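Local coordinates for protein lovastatin nonaketide synthase, polyketide synthase component (PDB 7CPX) that builds the nonaketide precursor of the cholesterol-lowering drug lovastatin, elongating, methylating and reducing a polyketide chain on a homodimeric megasynthase, at residues S1418-A1422 with N1608-V1614; L1423-R1427 with G1451-V1456. The protein carries 2 engineered substitutions. All blocks are in the same frame, centred on the assembly; numbering follows the deposited sequence.

Interaction 1: residues S1418-A1422 with N1608-V1614; sequences SFGPA and NLFPTSV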
loop_
_atom_site.group_PDB
_atom_site.type_symbol
_atom_site.label_atom_id
_atom_site.label_comp_id
_atom_site.label_asym_id
_atom_site.label_seq_id
_atom_site.Cartn_x
_atom_site.Cartn_y
_atom_site.Cartn_z
ATOM N N SER A 1418 -16.304 11.358 -72.542
ATOM C CA SER A 1418 -16.358 10.494 -73.713
ATOM C C SER A 1418 -15.845 9.097 -73.393
ATOM O O SER A 1418 -16.441 8.099 -73.811
ATOM C CB SER A 1418 -15.542 11.104 -74.858
ATOM O OG SER A 1418 -14.184 11.263 -74.485
ATOM N N PHE A 1419 -14.739 9.013 -72.651
ATOM C CA PHE A 1419 -14.252 7.727 -72.167
ATOM C C PHE A 1419 -15.074 7.242 -70.979
ATOM O O PHE A 1419 -15.326 6.040 -70.837
ATOM C CB PHE A 1419 -12.776 7.851 -71.783
ATOM C CG PHE A 1419 -12.046 6.539 -71.712
ATOM C CD1 PHE A 1419 -12.363 5.599 -70.745
ATOM C CD2 PHE A 1419 -11.025 6.255 -72.603
ATOM C CE1 PHE A 1419 -11.686 4.397 -70.677
ATOM C CE2 PHE A 1419 -10.342 5.055 -72.539
ATOM C CZ PHE A 1419 -10.673 4.124 -71.575
ATOM N N GLY A 1420 -15.501 8.164 -70.118
ATOM C CA GLY A 1420 -16.149 7.824 -68.873
ATOM C C GLY A 1420 -17.480 7.111 -69.023
ATOM O O GLY A 1420 -17.738 6.102 -68.358
ATOM N N PRO A 1421 -18.362 7.624 -69.886
ATOM C CA PRO A 1421 -19.674 6.975 -70.039
ATOM C C PRO A 1421 -19.574 5.538 -70.506
ATOM O O PRO A 1421 -20.418 4.712 -70.137
ATOM C CB PRO A 1421 -20.390 7.860 -71.069
ATOM C CG PRO A 1421 -19.661 9.151 -71.058
ATOM C CD PRO A 1421 -18.242 8.825 -70.728
ATOM N N ALA A 1422 -18.562 5.211 -71.309
ATOM C CA ALA A 1422 -18.349 3.818 -71.678
ATOM C C ALA A 1422 -18.034 2.977 -70.450
ATOM O O ALA A 1422 -18.497 1.839 -70.331
ATOM C CB ALA A 1422 -17.223 3.712 -72.704
ATOM N N ASN A 1608 -18.313 9.884 -79.485
ATOM C CA ASN A 1608 -17.620 10.005 -78.208
ATOM C C ASN A 1608 -17.591 8.696 -77.429
ATOM O O ASN A 1608 -16.947 8.641 -76.374
ATOM C CB ASN A 1608 -18.238 11.094 -77.318
ATOM C CG ASN A 1608 -18.435 12.403 -78.057
ATOM O OD1 ASN A 1608 -18.298 12.465 -79.278
ATOM N ND2 ASN A 1608 -18.758 13.458 -77.321
ATOM N N LEU A 1609 -18.256 7.645 -77.902
ATOM C CA LEU A 1609 -18.214 6.341 -77.259
ATOM C C LEU A 1609 -17.605 5.276 -78.156
ATOM O O LEU A 1609 -17.556 4.105 -77.760
ATOM C CB LEU A 1609 -19.626 5.917 -76.834
ATOM C CG LEU A 1609 -20.350 6.927 -75.941
ATOM C CD1 LEU A 1609 -21.812 6.553 -75.776
ATOM C CD2 LEU A 1609 -19.674 7.040 -74.584
ATOM N N PHE A 1610 -17.139 5.647 -79.345
ATOM C CA PHE A 1610 -16.527 4.712 -80.276
ATOM C C PHE A 1610 -15.171 4.214 -79.776
ATOM O O PHE A 1610 -14.817 3.059 -80.046
ATOM C CB PHE A 1610 -16.399 5.360 -81.662
ATOM C CG PHE A 1610 -15.331 6.414 -81.753
ATOM C CD1 PHE A 1610 -14.017 6.072 -82.041
ATOM C CD2 PHE A 1610 -15.642 7.752 -81.567
ATOM C CE1 PHE A 1610 -13.037 7.041 -82.128
ATOM C CE2 PHE A 1610 -14.664 8.724 -81.650
ATOM C CZ PHE A 1610 -13.360 8.367 -81.932
ATOM N N PRO A 1611 -14.375 5.015 -79.053
ATOM C CA PRO A 1611 -13.084 4.496 -78.574
ATOM C C PRO A 1611 -13.214 3.516 -77.423
ATOM O O PRO A 1611 -12.237 2.825 -77.110
ATOM C CB PRO A 1611 -12.327 5.759 -78.132
ATOM C CG PRO A 1611 -13.206 6.922 -78.483
ATOM C CD PRO A 1611 -14.589 6.384 -78.554
ATOM N N THR A 1612 -14.380 3.444 -76.781
ATOM C CA THR A 1612 -14.552 2.607 -75.604
ATOM C C THR A 1612 -15.881 1.866 -75.569
ATOM O O THR A 1612 -16.206 1.281 -74.531
ATOM C CB THR A 1612 -14.423 3.457 -74.330
ATOM O OG1 THR A 1612 -15.193 4.655 -74.476
ATOM C CG2 THR A 1612 -12.974 3.820 -74.075
ATOM N N SER A 1613 -16.654 1.867 -76.654
ATOM C CA SER A 1613 -17.945 1.193 -76.663
ATOM C C SER A 1613 -17.801 -0.241 -76.178
ATOM O O SER A 1613 -16.944 -0.990 -76.653
ATOM C CB SER A 1613 -18.539 1.219 -78.073
ATOM O OG SER A 1613 -18.827 2.546 -78.478
ATOM N N VAL A 1614 -18.644 -0.617 -75.229
ATOM C CA VAL A 1614 -18.526 -1.895 -74.542
ATOM C C VAL A 1614 -19.427 -2.919 -75.213
ATOM O O VAL A 1614 -20.493 -2.597 -75.748
ATOM C CB VAL A 1614 -18.867 -1.750 -73.046
ATOM C CG1 VAL A 1614 -18.424 -2.987 -72.283
ATOM C CG2 VAL A 1614 -18.226 -0.495 -72.479
#

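Interaction 2: residues L1423-R1427 with G1451-V1456; sequences LHYAR and GATKYV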
loop_
_atom_site.group_PDB
_atom_site.type_symbol
_atom_site.label_atom_id
_atom_site.label_comp_id
_atom_site.label_asym_id
_atom_site.label_seq_id
_atom_site.Cartn_x
_atom_site.Cartn_y
_atom_site.Cartn_z
ATOM N N LEU A 1423 -17.252 3.524 -69.519
ATOM C CA LEU A 1423 -16.960 2.798 -68.287
ATOM C C LEU A 1423 -18.196 2.681 -67.404
ATOM O O LEU A 1423 -18.379 1.664 -66.722
ATOM C CB LEU A 1423 -15.820 3.488 -67.538
ATOM C CG LEU A 1423 -14.868 2.585 -66.752
ATOM C CD1 LEU A 1423 -14.207 1.567 -67.666
ATOM C CD2 LEU A 1423 -13.813 3.421 -66.047
ATOM N N HIS A 1424 -19.055 3.702 -67.399
ATOM C CA HIS A 1424 -20.326 3.588 -66.689
ATOM C C HIS A 1424 -21.180 2.473 -67.280
ATOM O O HIS A 1424 -21.785 1.679 -66.545
ATOM C CB HIS A 1424 -21.082 4.917 -66.743
ATOM C CG HIS A 1424 -20.444 6.011 -65.946
ATOM N ND1 HIS A 1424 -20.533 6.079 -64.573
ATOM C CD2 HIS A 1424 -19.718 7.087 -66.330
ATOM C CE1 HIS A 1424 -19.885 7.148 -64.145
ATOM N NE2 HIS A 1424 -19.381 7.776 -65.191
ATOM N N TYR A 1425 -21.248 2.401 -68.610
ATOM C CA TYR A 1425 -21.971 1.313 -69.256
ATOM C C TYR A 1425 -21.338 -0.033 -68.938
ATOM O O TYR A 1425 -22.046 -1.035 -68.802
ATOM C CB TYR A 1425 -22.012 1.530 -70.769
ATOM C CG TYR A 1425 -22.940 2.635 -71.224
ATOM C CD1 TYR A 1425 -24.152 2.859 -70.587
ATOM C CD2 TYR A 1425 -22.604 3.451 -72.294
ATOM C CE1 TYR A 1425 -24.999 3.860 -71.000
ATOM C CE2 TYR A 1425 -23.448 4.460 -72.713
ATOM C CZ TYR A 1425 -24.644 4.660 -72.062
ATOM O OH TYR A 1425 -25.494 5.662 -72.471
ATOM N N ALA A 1426 -20.010 -0.078 -68.832
ATOM C CA ALA A 1426 -19.345 -1.311 -68.433
ATOM C C ALA A 1426 -19.764 -1.724 -67.031
ATOM O O ALA A 1426 -20.009 -2.907 -66.772
ATOM C CB ALA A 1426 -17.829 -1.142 -68.509
ATOM N N ARG A 1427 -19.842 -0.762 -66.110
ATOM C CA ARG A 1427 -20.319 -1.084 -64.769
ATOM C C ARG A 1427 -21.747 -1.608 -64.815
ATOM O O ARG A 1427 -22.081 -2.573 -64.126
ATOM C CB ARG A 1427 -20.245 0.132 -63.846
ATOM C CG ARG A 1427 -20.628 -0.208 -62.405
ATOM C CD ARG A 1427 -21.020 1.007 -61.580
ATOM N NE ARG A 1427 -20.055 2.096 -61.664
ATOM C CZ ARG A 1427 -20.229 3.211 -62.362
ATOM N NH1 ARG A 1427 -21.323 3.419 -63.078
ATOM N NH2 ARG A 1427 -19.283 4.145 -62.336
ATOM N N GLY A 1451 -8.757 1.476 -62.858
ATOM C CA GLY A 1451 -9.863 2.396 -63.062
ATOM C C GLY A 1451 -11.118 1.687 -63.533
ATOM O O GLY A 1451 -12.209 1.903 -63.001
ATOM N N ALA A 1452 -10.975 0.819 -64.536
ATOM C CA ALA A 1452 -12.101 -0.008 -64.957
ATOM C C ALA A 1452 -12.507 -0.970 -63.850
ATOM O O ALA A 1452 -13.701 -1.228 -63.650
ATOM C CB ALA A 1452 -11.746 -0.773 -66.230
ATOM N N THR A 1453 -11.526 -1.520 -63.132
ATOM C CA THR A 1453 -11.840 -2.354 -61.979
ATOM C C THR A 1453 -12.630 -1.567 -60.944
ATOM O O THR A 1453 -13.631 -2.057 -60.410
ATOM C CB THR A 1453 -10.555 -2.901 -61.357
ATOM O OG1 THR A 1453 -9.750 -3.516 -62.368
ATOM C CG2 THR A 1453 -10.880 -3.929 -60.283
ATOM N N LYS A 1454 -12.200 -0.338 -60.652
ATOM C CA LYS A 1454 -12.945 0.501 -59.720
ATOM C C LYS A 1454 -14.373 0.705 -60.201
ATOM O O LYS A 1454 -15.330 0.540 -59.436
ATOM C CB LYS A 1454 -12.249 1.851 -59.553
ATOM C CG LYS A 1454 -11.060 1.840 -58.615
ATOM C CD LYS A 1454 -10.547 3.252 -58.390
ATOM C CE LYS A 1454 -9.430 3.291 -57.365
ATOM N NZ LYS A 1454 -8.940 4.677 -57.132
ATOM N N TYR A 1455 -14.538 1.059 -61.475
ATOM C CA TYR A 1455 -15.868 1.365 -61.988
ATOM C C TYR A 1455 -16.785 0.152 -61.903
ATOM O O TYR A 1455 -17.876 0.224 -61.327
ATOM C CB TYR A 1455 -15.770 1.860 -63.429
ATOM C CG TYR A 1455 -15.934 3.354 -63.578
ATOM C CD1 TYR A 1455 -15.017 4.233 -63.020
ATOM C CD2 TYR A 1455 -17.000 3.884 -64.291
ATOM C CE1 TYR A 1455 -15.164 5.599 -63.158
ATOM C CE2 TYR A 1455 -17.155 5.247 -64.435
ATOM C CZ TYR A 1455 -16.233 6.101 -63.868
ATOM O OH TYR A 1455 -16.384 7.461 -64.009
ATOM N N VAL A 1456 -16.350 -0.982 -62.458
ATOM C CA VAL A 1456 -17.234 -2.140 -62.547
ATOM C C VAL A 1456 -17.447 -2.767 -61.173
ATOM O O VAL A 1456 -18.578 -3.094 -60.795
ATOM C CB VAL A 1456 -16.683 -3.161 -63.558
ATOM C CG1 VAL A 1456 -16.493 -2.508 -64.919
ATOM C CG2 VAL A 1456 -15.380 -3.772 -63.060
#

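Interaction 1: residues S1418-A1422 with N1608-V1614
The ring of F1419 lies beneath the methyl group of T1612, a face-on meeting between the start of helix 1420-1436 and the loop 1608-1614. From F1419 CB, whose bond to CA points away from the loop, the chain doubles back. With CG anti to the backbone N (chi1 -161°), the ring swings beside the carbonyl carbon and turns one face to the threonine. F1419 CG lies 3.7 Å from T1612 CG2. At the far end F1419 CZ is 3.4 Å from T1612 CG2. All six ring carbons see this one carbon, and CG2 stands almost over the centroid, 12° off the ring normal, as a CH-pi contact. F1412 and Y1413 bring their own rings to F1419, so the methyl joins an aromatic cluster.

Around it the packing is mostly aliphatic. L1609 crosses P1421 at about a right angle and sets CD2 against P1421 CB at 3.7 Å. A1422 CB faces V1614 CG2 more loosely, at 4.3 Å. At the other end, S1418 CB meets N1608 CB at 3.6 Å, while the amide ND2 of N1608 turns elsewhere and bonds D1298. The loop connects strands 1600-1602 and 1614-1618, the antiparallel pair beside strand 1542-1547 in the sheet of a class I methyltransferase fold, with short strand 1286-1287 beyond; this hairpin loop packs on the helix leading into the first strand of the Rossmann-like core.

Interaction 2: residues L1423-R1427 with G1451-V1456
Y1455 sits on the helix that follows the glycine-rich turn of a Rossmann-type methyltransferase, the turn that in relatives helps bind S-adenosylmethionine, and its ring meets L1423, H1424 and R1427 of helix 1420-1436. L1423 comes over one face: CD2 is 3.5 Å from the tyrosine ring centroid, 23° off its normal, while CD1 reaches past to A1452 CB at 3.7 Å. The tyrosine edge, led by CE2, points into the face of H1424 in a T-shaped pair with planes at 66° and centroids 4.7 Å apart. R1427 NH2 lies obliquely beside Y1455 CD2 and CE2. The arginine chain bends at chi3, bringing NE within 2.9 Å of Y1455 O in a weak hydrogen bond, and its NH1 donates to H1424 ND1 at 3.2 Å. H1424 ND1 lies nearly in the guanidinium plane, although the donor is tilted from the imidazole plane; the bond probably helps hold both groups against the tyrosine. The H1424 ring also stacks with Y1292. A1426 CB touches V1456 CG1 at 4.1 Å. The short helical segments cross at -50°, their axes 8.6 Å apart at closest approach. Beneath them, L1423 and A1426 rest on L1547 of strand 1542-1547, and V1456 packs on Y1467 of strand 1464-1469.

Both contacts use helix 1420-1436, which precedes strand 1440-1445, or the residues leading into it. Interaction 2 closes the short loop: the chain leaves the helix, runs through strand 1440-1445 and returns with helix 1451-1457. Interaction 1 closes a far longer one, reached only after the chain has also passed through strands 1464-1469, 1512-1518, 1542-1547 and 1600-1602, so the short loop lies within the long one. Their centres are about 11 Å apart, and they touch where V1614 CG2 packs on A1426 CB at 4.0 Å. Together they bind one helix to an early helix and to the final hairpin of the methyltransferase sheet.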